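Local coordinates for protein superoxide dismutase (Clostridium difficile, PDB 3TJT) that probably protects the cell from superoxide radicals by converting them to hydrogen peroxide and oxygen at a metal site that holds iron(III), at residues Lys7-Pro12 against Phe88-Thr93. Numbering follows the deposited sequence.
Sequences KVKPLP and FFDIMT
The ring of Phe89 takes methyl CD1 of Leu11 obliquely, near its attached end, with Leu11 CD1 3.7 Å from Phe89 CG. This is an off-centre CH-pi contact, inclined 29° to the ring normal. In Leu11 the first torsion sets CG anti to the backbone N, and chi2 of 67° turns CD1 to the ring; the two side chains cross at about a right angle. The same Phe89 ring packs edge-to-face with His30, an iron ligand. Within 88-93, Met92 CE sits 3.5 Å above one face of the Phe88 ring, offset toward the rim. Lys9 and Asp90 reach toward each other, tip to tip, the lysine chain extended through to its ammonium group. They form a salt bridge with Lys9 NZ 2.8 Å from Asp90 OD2, on its syn side and 20° out of the carboxylate plane; a weaker bond runs from Lys9 NZ to Asp90 OD1 at 3.2 Å. In the alpha-hairpin domain of this iron/manganese superoxide dismutase, these contacts join the N-terminal loop before helix 24-46 to the C-terminal end of helix 72-90, close to the metal ligand His85. Pro12 crosses Asp90, its CG 3.4 Å from Asp90 OD1, while Pro12 CD lies 4.2 Å from Phe89 CB. Just after Pro12, the hydroxyl of Tyr13 is hydrogen-bonded to Phe89 O, and the Lys9 backbone is tied to helix 24-46 through His31 and Tyr35.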
loop_
_atom_site.group_PDB
_atom_site.type_symbol
_atom_site.label_atom_id
_atom_site.label_comp_id
_atom_site.label_asym_id
_atom_site.label_seq_id
_atom_site.Cartn_x
_atom_site.Cartn_y
_atom_site.Cartn_z
ATOM N N LYS A 7 -9.227 -16.397 15.749
ATOM C CA LYS A 7 -8.178 -17.318 15.339
ATOM C C LYS A 7 -7.901 -17.274 13.846
ATOM O O LYS A 7 -8.764 -16.927 13.048
ATOM C CB LYS A 7 -8.512 -18.742 15.797
ATOM C CG LYS A 7 -8.762 -18.816 17.301
ATOM C CD LYS A 7 -8.580 -20.210 17.867
ATOM C CE LYS A 7 -8.456 -20.156 19.386
ATOM N NZ LYS A 7 -9.557 -19.359 20.004
ATOM N N VAL A 8 -6.674 -17.607 13.475
ATOM C CA VAL A 8 -6.328 -17.749 12.071
ATOM C C VAL A 8 -6.888 -19.067 11.545
ATOM O O VAL A 8 -6.605 -20.129 12.095
ATOM C CB VAL A 8 -4.802 -17.745 11.890
ATOM C CG1 VAL A 8 -4.431 -18.223 10.503
ATOM C CG2 VAL A 8 -4.238 -16.354 12.177
ATOM N N LYS A 9 -7.686 -18.999 10.489
ATOM C CA LYS A 9 -8.179 -20.209 9.838
ATOM C C LYS A 9 -7.031 -20.875 9.080
ATOM O O LYS A 9 -6.345 -20.227 8.286
ATOM C CB LYS A 9 -9.320 -19.869 8.880
ATOM C CG LYS A 9 -9.858 -21.067 8.101
ATOM C CD LYS A 9 -11.153 -20.714 7.393
ATOM C CE LYS A 9 -11.738 -21.905 6.645
ATOM N NZ LYS A 9 -13.045 -21.547 6.022
ATOM N N PRO A 10 -6.800 -22.172 9.334
ATOM C CA PRO A 10 -5.719 -22.856 8.614
ATOM C C PRO A 10 -5.948 -22.791 7.111
ATOM O O PRO A 10 -7.087 -22.857 6.656
ATOM C CB PRO A 10 -5.827 -24.306 9.112
ATOM C CG PRO A 10 -6.477 -24.181 10.466
ATOM C CD PRO A 10 -7.470 -23.058 10.305
ATOM N N LEU A 11 -4.873 -22.651 6.346
ATOM C CA LEU A 11 -4.987 -22.604 4.891
ATOM C C LEU A 11 -5.749 -23.840 4.409
ATOM O O LEU A 11 -5.474 -24.951 4.859
ATOM C CB LEU A 11 -3.603 -22.536 4.244
ATOM C CG LEU A 11 -3.585 -22.065 2.794
ATOM C CD1 LEU A 11 -3.999 -20.585 2.695
ATOM C CD2 LEU A 11 -2.200 -22.271 2.189
ATOM N N PRO A 12 -6.731 -23.645 3.519
ATOM C CA PRO A 12 -7.626 -24.739 3.101
ATOM C C PRO A 12 -7.026 -25.722 2.081
ATOM O O PRO A 12 -7.757 -26.565 1.558
ATOM C CB PRO A 12 -8.813 -24.002 2.455
ATOM C CG PRO A 12 -8.685 -22.552 2.896
ATOM C CD PRO A 12 -7.207 -22.330 3.052
ATOM N N PHE A 88 -10.183 -14.282 1.429
ATOM C CA PHE A 88 -9.314 -14.433 0.264
ATOM C C PHE A 88 -8.786 -15.869 0.104
ATOM O O PHE A 88 -8.825 -16.433 -0.993
ATOM C CB PHE A 88 -8.152 -13.437 0.371
ATOM C CG PHE A 88 -7.240 -13.423 -0.820
ATOM C CD1 PHE A 88 -7.730 -13.162 -2.090
ATOM C CD2 PHE A 88 -5.875 -13.640 -0.659
ATOM C CE1 PHE A 88 -6.883 -13.132 -3.200
ATOM C CE2 PHE A 88 -5.018 -13.617 -1.763
ATOM C CZ PHE A 88 -5.519 -13.354 -3.028
ATOM N N PHE A 89 -8.276 -16.451 1.181
ATOM C CA PHE A 89 -7.757 -17.812 1.061
ATOM C C PHE A 89 -8.898 -18.791 0.765
ATOM O O PHE A 89 -8.704 -19.755 0.032
ATOM C CB PHE A 89 -6.935 -18.206 2.286
ATOM C CG PHE A 89 -5.721 -17.326 2.496
ATOM C CD1 PHE A 89 -4.857 -17.061 1.434
ATOM C CD2 PHE A 89 -5.455 -16.759 3.729
ATOM C CE1 PHE A 89 -3.742 -16.241 1.610
ATOM C CE2 PHE A 89 -4.333 -15.944 3.915
ATOM C CZ PHE A 89 -3.484 -15.683 2.853
ATOM N N ASP A 90 -10.094 -18.506 1.285
ATOM C CA ASP A 90 -11.264 -19.349 0.989
ATOM C C ASP A 90 -11.749 -19.248 -0.459
ATOM O O ASP A 90 -12.375 -20.179 -0.984
ATOM C CB ASP A 90 -12.428 -19.023 1.944
ATOM C CG ASP A 90 -12.300 -19.711 3.286
ATOM O OD1 ASP A 90 -11.429 -20.594 3.441
ATOM O OD2 ASP A 90 -13.078 -19.361 4.200
ATOM N N ILE A 91 -11.463 -18.128 -1.118
ATOM C CA ILE A 91 -12.008 -17.885 -2.448
ATOM C C ILE A 91 -11.055 -18.370 -3.553
ATOM O O ILE A 91 -11.298 -18.164 -4.742
ATOM C CB ILE A 91 -12.400 -16.394 -2.651
ATOM C CG1 ILE A 91 -13.523 -16.260 -3.684
ATOM C CG2 ILE A 91 -11.191 -15.544 -3.058
ATOM C CD1 ILE A 91 -14.766 -17.072 -3.323
ATOM N N MET A 92 -9.972 -19.020 -3.143
ATOM C CA MET A 92 -9.060 -19.639 -4.096
ATOM C C MET A 92 -9.048 -21.151 -3.900
ATOM O O MET A 92 -9.367 -21.646 -2.818
ATOM C CB MET A 92 -7.645 -19.073 -3.936
ATOM C CG MET A 92 -7.572 -17.550 -4.194
ATOM S SD MET A 92 -5.873 -16.946 -4.198
ATOM C CE MET A 92 -5.461 -17.029 -2.468
ATOM N N THR A 93 -8.670 -21.880 -4.947
ATOM C CA THR A 93 -8.613 -23.340 -4.858
ATOM C C THR A 93 -7.737 -23.920 -5.967
ATOM O O THR A 93 -7.673 -23.369 -7.066
ATOM C CB THR A 93 -10.035 -23.960 -4.982
ATOM O OG1 THR A 93 -9.953 -25.395 -4.889
ATOM C CG2 THR A 93 -10.666 -23.576 -6.306
#